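Local coordinates for protein putative isomerase (Sinorhizobium meliloti, PDB 2PPG) that is a putative isomerase of the enolase superfamily, with a mandelate racemase/muconate lactonizing enzyme type N-terminal domain and a TIM-barrel C-terminal domain, at residues I156-S161 against K181-F186; K170-A175 against E202-R207; F186-P191 against V212-D217. All coordinates share one frame; numbering follows the deposited sequence.

Interaction 1 (I156-S161 against K181-F186)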
# COMPACT_ATOMS: atom_id res chain seq x y z
N ILE A 156 11.37 -36.56 16.28
CA ILE A 156 10.75 -35.26 16.20
C ILE A 156 10.33 -34.87 17.61
O ILE A 156 9.70 -35.65 18.31
CB ILE A 156 9.50 -35.27 15.27
CG1 ILE A 156 9.92 -35.60 13.84
CG2 ILE A 156 8.77 -33.92 15.34
CD1 ILE A 156 8.82 -36.01 12.90
N ALA A 157 10.70 -33.66 18.02
CA ALA A 157 10.30 -33.16 19.32
C ALA A 157 8.77 -33.15 19.42
O ALA A 157 8.08 -32.83 18.44
CB ALA A 157 10.89 -31.77 19.58
N ALA A 158 8.24 -33.54 20.57
CA ALA A 158 6.80 -33.59 20.79
C ALA A 158 6.45 -32.63 21.90
O ALA A 158 7.27 -32.36 22.76
CB ALA A 158 6.38 -34.99 21.15
N TYR A 159 5.24 -32.09 21.89
CA TYR A 159 4.81 -31.33 23.06
C TYR A 159 3.51 -31.88 23.58
O TYR A 159 2.66 -32.32 22.80
CB TYR A 159 4.71 -29.84 22.79
CG TYR A 159 3.59 -29.39 21.87
CD1 TYR A 159 2.31 -29.18 22.37
CD2 TYR A 159 3.82 -29.14 20.53
CE1 TYR A 159 1.29 -28.76 21.57
CE2 TYR A 159 2.80 -28.70 19.71
CZ TYR A 159 1.53 -28.52 20.24
OH TYR A 159 0.49 -28.08 19.44
N ILE A 160 3.38 -31.87 24.90
CA ILE A 160 2.19 -32.31 25.60
C ILE A 160 1.05 -31.33 25.38
O ILE A 160 1.17 -30.14 25.66
CB ILE A 160 2.45 -32.41 27.11
CG1 ILE A 160 3.50 -33.48 27.39
CG2 ILE A 160 1.16 -32.73 27.86
CD1 ILE A 160 2.97 -34.87 27.19
N SER A 161 -0.05 -31.85 24.85
CA SER A 161 -1.21 -31.05 24.53
C SER A 161 -2.36 -31.52 25.38
O SER A 161 -2.57 -32.73 25.53
CB SER A 161 -1.59 -31.24 23.07
OG SER A 161 -2.60 -30.33 22.69
N LYS A 181 8.52 -37.50 32.75
CA LYS A 181 8.66 -38.49 31.69
C LYS A 181 9.49 -38.01 30.49
O LYS A 181 9.65 -38.74 29.51
CB LYS A 181 7.28 -38.98 31.23
CG LYS A 181 6.68 -40.04 32.13
CD LYS A 181 5.16 -40.06 31.98
CE LYS A 181 4.55 -41.28 32.64
NZ LYS A 181 3.07 -41.25 32.53
N GLY A 182 10.03 -36.79 30.57
CA GLY A 182 10.96 -36.30 29.55
C GLY A 182 10.44 -35.27 28.56
O GLY A 182 11.08 -34.99 27.54
N PHE A 183 9.27 -34.70 28.84
CA PHE A 183 8.70 -33.68 27.97
C PHE A 183 8.96 -32.29 28.53
O PHE A 183 8.91 -32.09 29.75
CB PHE A 183 7.21 -33.92 27.78
CG PHE A 183 6.88 -35.18 27.03
CD1 PHE A 183 6.49 -35.13 25.70
CD2 PHE A 183 6.97 -36.42 27.66
CE1 PHE A 183 6.19 -36.30 25.00
CE2 PHE A 183 6.66 -37.59 26.97
CZ PHE A 183 6.28 -37.53 25.63
N SER A 184 9.24 -31.32 27.66
CA SER A 184 9.52 -29.96 28.12
C SER A 184 8.81 -28.87 27.31
O SER A 184 9.24 -27.72 27.29
CB SER A 184 11.02 -29.72 28.13
OG SER A 184 11.58 -30.22 26.93
N SER A 185 7.72 -29.25 26.65
CA SER A 185 6.88 -28.31 25.91
C SER A 185 5.43 -28.66 26.19
O SER A 185 5.08 -29.84 26.27
CB SER A 185 7.16 -28.37 24.41
OG SER A 185 8.43 -27.84 24.10
N PHE A 186 4.60 -27.64 26.36
CA PHE A 186 3.23 -27.85 26.83
C PHE A 186 2.27 -26.90 26.14
O PHE A 186 2.65 -25.80 25.73
CB PHE A 186 3.18 -27.67 28.36
CG PHE A 186 4.09 -28.62 29.09
CD1 PHE A 186 3.63 -29.85 29.53
CD2 PHE A 186 5.44 -28.32 29.26
CE1 PHE A 186 4.49 -30.76 30.15
CE2 PHE A 186 6.30 -29.21 29.87
CZ PHE A 186 5.83 -30.44 30.31
O HOH W 1 8.80 -32.13 24.89
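The first beta-alpha-beta unit of the TIM-type barrel, strand 155-161, helix 168-180 and strand 185-189, closes where Ile160 pairs with Phe186 in a parallel bridge. The backbone N of Ile160 donates to Ser185 O over 3.0 Å, with the donor tilted 34° from the carbonyl plane, and the Phe186 CA hydrogen leans on Ile160 O. On the side of the sheet facing helix 168-180, Ile160 and Phe186 lie side by side and point the same way, and Ile160 CB rests 3.7 Å from Phe186 CD1.

Further back, Phe183 crosses Ile160 at about a right angle. With CG1 anti to its own carbonyl carbon (chi1 -64°), the isoleucine chain is directed at the ring: CG1 packs on Phe183 CB, and the terminal CD1 makes a CH-pi contact over one face, 4.0 Å from the centroid of the Phe183 ring. Ala158 CB meets the same ring at its edge, by CE1. Trp178 and Phe345 also pack against Phe183, so the ring is well enclosed.

On the barrel-interior side the fit is tight, with Tyr159 CB 3.3 Å from Ser185 CB. The tyrosine ring leads away from there, and its OH bonds to the amino group of Lys187; Ser185 OG bonds to Arg213.

Before this pairing, at Gly182, a Schellman motif ends helix 168-180. Between that glycine and Ser185 the chain is still loop and lies farther from strand 155-161; there a water bridges the two, donating to Ala158 O at 2.6 Å and accepting from Ser184 N at 2.9 Å.

Interaction 2 (K170-A175 against E202-R207); sequences KRAELA and EILRER
Arg207 reaches across from helix 197-208 to Ala172 and Glu173 of helix 168-180. Its CB lies 3.8 Å from Ala172 CB, and CG, anti to the backbone N (chi1 -171°), sits over the same alanine, 3.7 Å from Ala172 O. A bend at chi2 then brings CD beside Glu173 OE2. At the tip, NE donates almost straight to Glu173 OE2 at 2.5 Å, a value short enough to be taken with caution. The oxygen is met on its syn side, but from well out of the carboxylate plane, while it lies at the edge of the guanidinium, near the plane of that group; NH2 adds only a weak bond to the same atom. OE2 alone carries the salt bridge, and the carboxylate and guanidinium planes stand 40° apart.

Beneath this exposed pair the contact is apolar. Leu204 CD2 lies 3.7 Å from Ala172 CA and touches Ala175 CB more loosely, while Ile203 CG2 reaches Ala172 CB. Ala172 sits where the two helices face each other; the axes of the short segments approach to 9.3 Å and cross at -39°. Side-by-side contact of this kind joins successive helices in the outer layer of a TIM-type barrel.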
# COMPACT_ATOMS: atom_id res chain seq x y z
N LYS A 170 -4.45 -29.30 39.87
CA LYS A 170 -4.46 -30.67 39.37
C LYS A 170 -3.90 -30.75 37.94
O LYS A 170 -3.22 -31.73 37.59
CB LYS A 170 -5.86 -31.30 39.48
CG LYS A 170 -6.13 -31.93 40.86
CD LYS A 170 -7.22 -33.04 40.85
CE LYS A 170 -8.53 -32.62 41.55
NZ LYS A 170 -9.67 -32.35 40.61
N ARG A 171 -4.16 -29.72 37.13
CA ARG A 171 -3.63 -29.69 35.76
C ARG A 171 -2.12 -29.45 35.75
O ARG A 171 -1.37 -30.07 34.96
CB ARG A 171 -4.36 -28.65 34.92
CG ARG A 171 -5.83 -28.97 34.69
CD ARG A 171 -6.43 -28.05 33.66
NE ARG A 171 -6.60 -26.68 34.13
CZ ARG A 171 -7.70 -26.23 34.73
NH1 ARG A 171 -8.72 -27.05 34.94
NH2 ARG A 171 -7.76 -24.97 35.13
N ALA A 172 -1.66 -28.55 36.62
CA ALA A 172 -0.24 -28.27 36.77
C ALA A 172 0.48 -29.54 37.17
O ALA A 172 1.57 -29.83 36.66
CB ALA A 172 -0.02 -27.20 37.82
N GLU A 173 -0.13 -30.30 38.07
CA GLU A 173 0.46 -31.56 38.51
C GLU A 173 0.57 -32.55 37.37
O GLU A 173 1.57 -33.26 37.26
CB GLU A 173 -0.30 -32.16 39.69
CG GLU A 173 0.24 -31.71 41.03
CD GLU A 173 1.74 -31.91 41.16
OE1 GLU A 173 2.21 -33.05 40.96
OE2 GLU A 173 2.46 -30.92 41.48
N LEU A 174 -0.45 -32.58 36.51
CA LEU A 174 -0.41 -33.44 35.34
C LEU A 174 0.77 -33.04 34.47
O LEU A 174 1.57 -33.88 34.08
CB LEU A 174 -1.72 -33.41 34.56
CG LEU A 174 -1.83 -34.53 33.52
CD1 LEU A 174 -1.29 -35.86 34.06
CD2 LEU A 174 -3.26 -34.70 33.02
N ALA A 175 0.88 -31.75 34.18
CA ALA A 175 2.04 -31.25 33.43
C ALA A 175 3.31 -31.82 34.03
O ALA A 175 4.12 -32.43 33.31
CB ALA A 175 2.09 -29.73 33.45
N GLU A 202 0.51 -18.40 35.04
CA GLU A 202 1.10 -18.21 36.35
C GLU A 202 1.46 -19.54 37.05
O GLU A 202 2.61 -19.74 37.44
CB GLU A 202 0.13 -17.41 37.22
CG GLU A 202 0.69 -16.90 38.53
CD GLU A 202 -0.22 -15.87 39.16
OE1 GLU A 202 0.21 -14.70 39.32
OE2 GLU A 202 -1.39 -16.22 39.47
N ILE A 203 0.48 -20.43 37.18
CA ILE A 203 0.67 -21.65 37.95
C ILE A 203 1.53 -22.66 37.19
O ILE A 203 2.44 -23.23 37.78
CB ILE A 203 -0.67 -22.27 38.46
CG1 ILE A 203 -0.40 -23.06 39.74
CG2 ILE A 203 -1.33 -23.17 37.41
CD1 ILE A 203 -1.63 -23.36 40.55
N LEU A 204 1.26 -22.83 35.90
CA LEU A 204 2.08 -23.71 35.06
C LEU A 204 3.55 -23.26 35.07
O LEU A 204 4.45 -24.08 35.28
CB LEU A 204 1.53 -23.80 33.64
CG LEU A 204 0.14 -24.43 33.39
CD1 LEU A 204 -0.18 -24.43 31.90
CD2 LEU A 204 -0.03 -25.83 33.95
N ARG A 205 3.80 -21.97 34.87
CA ARG A 205 5.15 -21.42 35.01
C ARG A 205 5.74 -21.68 36.42
O ARG A 205 6.93 -21.97 36.56
CB ARG A 205 5.17 -19.92 34.70
CG ARG A 205 6.57 -19.28 34.67
CD ARG A 205 7.54 -20.01 33.71
NE ARG A 205 7.11 -19.94 32.32
CZ ARG A 205 7.68 -20.60 31.31
NH1 ARG A 205 8.71 -21.41 31.53
NH2 ARG A 205 7.22 -20.45 30.07
N GLU A 206 4.90 -21.57 37.44
CA GLU A 206 5.36 -21.79 38.80
C GLU A 206 5.72 -23.25 38.97
O GLU A 206 6.82 -23.57 39.40
CB GLU A 206 4.31 -21.37 39.83
CG GLU A 206 4.78 -21.47 41.28
CD GLU A 206 5.99 -20.58 41.59
OE1 GLU A 206 6.45 -19.87 40.66
OE2 GLU A 206 6.46 -20.57 42.75
N ARG A 207 4.79 -24.13 38.59
CA ARG A 207 4.97 -25.56 38.78
C ARG A 207 6.11 -26.16 37.95
O ARG A 207 6.78 -27.07 38.42
CB ARG A 207 3.66 -26.30 38.50
CG ARG A 207 3.68 -27.79 38.87
CD ARG A 207 3.96 -28.00 40.34
NE ARG A 207 4.29 -29.38 40.68
CZ ARG A 207 5.48 -29.94 40.46
NH1 ARG A 207 6.44 -29.24 39.88
NH2 ARG A 207 5.70 -31.20 40.80

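Interaction 3 (F186-P191 against V212-D217)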
# COMPACT_ATOMS: atom_id res chain seq x y z
N PHE A 186 4.60 -27.64 26.36
CA PHE A 186 3.23 -27.85 26.83
C PHE A 186 2.27 -26.90 26.14
O PHE A 186 2.65 -25.80 25.73
CB PHE A 186 3.18 -27.67 28.36
CG PHE A 186 4.09 -28.62 29.09
CD1 PHE A 186 3.63 -29.85 29.53
CD2 PHE A 186 5.44 -28.32 29.26
CE1 PHE A 186 4.49 -30.76 30.15
CE2 PHE A 186 6.30 -29.21 29.87
CZ PHE A 186 5.83 -30.44 30.31
N LYS A 187 1.03 -27.35 25.98
CA LYS A 187 -0.05 -26.47 25.53
C LYS A 187 -1.31 -26.78 26.32
O LYS A 187 -1.71 -27.94 26.43
CB LYS A 187 -0.31 -26.66 24.04
CG LYS A 187 -1.21 -25.59 23.44
CD LYS A 187 -1.44 -25.83 21.97
CE LYS A 187 -2.50 -26.87 21.74
NZ LYS A 187 -2.41 -27.37 20.34
N PHE A 188 -1.94 -25.76 26.87
CA PHE A 188 -3.25 -25.93 27.50
C PHE A 188 -4.33 -25.25 26.67
O PHE A 188 -4.07 -24.24 26.02
CB PHE A 188 -3.25 -25.34 28.91
CG PHE A 188 -3.12 -23.85 28.95
CD1 PHE A 188 -4.24 -23.03 29.06
CD2 PHE A 188 -1.88 -23.25 28.91
CE1 PHE A 188 -4.13 -21.66 29.12
CE2 PHE A 188 -1.77 -21.88 28.96
CZ PHE A 188 -2.89 -21.08 29.07
N ALA A 189 -5.53 -25.80 26.71
CA ALA A 189 -6.69 -25.20 26.03
C ALA A 189 -7.35 -24.16 26.93
O ALA A 189 -7.57 -24.42 28.10
CB ALA A 189 -7.71 -26.27 25.62
N SER A 190 -7.65 -22.99 26.37
CA SER A 190 -8.35 -21.94 27.13
C SER A 190 -9.82 -22.22 27.51
O SER A 190 -10.28 -21.68 28.51
CB SER A 190 -8.21 -20.57 26.46
OG SER A 190 -8.98 -20.50 25.28
N PRO A 191 -10.56 -23.04 26.72
CA PRO A 191 -11.87 -23.55 27.19
C PRO A 191 -11.83 -24.33 28.51
O PRO A 191 -12.87 -24.76 29.00
CB PRO A 191 -12.30 -24.49 26.06
CG PRO A 191 -11.64 -23.97 24.86
CD PRO A 191 -10.30 -23.46 25.33
N VAL A 212 10.98 -24.45 30.59
CA VAL A 212 9.95 -25.14 29.82
C VAL A 212 9.12 -24.21 28.91
O VAL A 212 8.89 -23.04 29.24
CB VAL A 212 9.04 -25.91 30.79
CG1 VAL A 212 7.61 -25.85 30.36
CG2 VAL A 212 9.54 -27.34 30.94
N ARG A 213 8.70 -24.73 27.75
CA ARG A 213 7.87 -23.96 26.81
C ARG A 213 6.40 -24.25 27.03
O ARG A 213 6.00 -25.40 27.22
CB ARG A 213 8.25 -24.24 25.36
CG ARG A 213 9.66 -23.81 25.00
CD ARG A 213 9.93 -23.98 23.51
NE ARG A 213 9.76 -25.36 23.07
CZ ARG A 213 9.95 -25.79 21.83
NH1 ARG A 213 10.31 -24.94 20.88
NH2 ARG A 213 9.76 -27.06 21.52
N ILE A 214 5.60 -23.18 27.01
CA ILE A 214 4.19 -23.25 27.37
C ILE A 214 3.37 -22.38 26.42
O ILE A 214 3.48 -21.14 26.41
CB ILE A 214 3.93 -22.78 28.81
CG1 ILE A 214 4.72 -23.62 29.83
CG2 ILE A 214 2.46 -22.91 29.15
CD1 ILE A 214 4.72 -23.03 31.22
N ALA A 215 2.55 -23.02 25.62
CA ALA A 215 1.73 -22.32 24.67
C ALA A 215 0.28 -22.33 25.15
O ALA A 215 -0.09 -23.07 26.07
CB ALA A 215 1.85 -22.97 23.31
N CYS A 216 -0.54 -21.49 24.52
CA CYS A 216 -1.97 -21.42 24.81
C CYS A 216 -2.82 -21.57 23.54
O CYS A 216 -2.66 -20.81 22.58
CB CYS A 216 -2.30 -20.11 25.50
SG CYS A 216 -4.06 -19.91 25.79
N ASP A 217 -3.72 -22.55 23.54
CA ASP A 217 -4.64 -22.71 22.43
C ASP A 217 -5.94 -21.99 22.78
O ASP A 217 -6.70 -22.44 23.63
CB ASP A 217 -4.87 -24.20 22.15
CG ASP A 217 -5.84 -24.45 20.99
OD1 ASP A 217 -6.50 -23.51 20.50
OD2 ASP A 217 -5.94 -25.63 20.56
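Lys187 extends with CG anti to the backbone N (chi1 -168°) and bends at chi3, which lays its CE 3.6 Å from Asp217 CB. Phe188 takes the opposite course: its CG lies between the backbone N and the carbonyl carbon (chi1 68°), and the ring folds back over strand 213-217. There Cys216 CA sits over one face, toward the rim. Cys216 SG approaches the ring obliquely, 3.7 Å from Phe188 CZ, a sulfur-aromatic contact, and Ile214 CG2 comes at the ring edge. Leu204 of helix 197-208 also packs on Phe188, so this is the outward side of the sheet. Next to it, Val212 crosses the Phe186 ring at about a right angle, with Val212 CG1 3.5 Å from Phe186 CD2.

The backbones run parallel, in register from Phe186 with Ile214 to Ala189 with Asp217. Phe186 N donates to Arg213 O, Ala215 N to Phe186 O at 2.8 Å, and Asp217 N to Phe188 O at 3.0 Å; Phe188 N to Ala215 O is weak. Ser190 N carries the ladder on, donating to Asp217 O at 3.0 Å.

Lys187, Ala215 and Asp217 point to the barrel interior. Lys187 NZ makes only a long salt bridge to Asp217 OD2, at 3.9 Å; it is gripped instead by Glu243, Glu344 and the hydroxyl of Tyr159. Asp217 OD2 also lies close to Glu243 OE2. Neighbouring strands thus gather a polar cluster on the interior side, around one lysine amino group.

In the fold
All three contacts belong to the first beta-alpha units of the barrel domain. Interactions 1 and 3 lie in one sheet, follow each other along the chain with their centres about 11 Å apart, and share Phe186 and strand 185-189, which has strand 155-161 on one side and strand 213-217 on the other. Interaction 2 joins the two connecting helices, 168-180 and 197-208; its segments alternate along the chain with those of the other two, and its centre is about 14 Å from that of interaction 1 and 11 Å from that of interaction 3. Phe186 touches Ala175 and Phe188 touches Leu204, tying the strands to the helical layer. Together they build one sector of the barrel wall, inner sheet and outer helices.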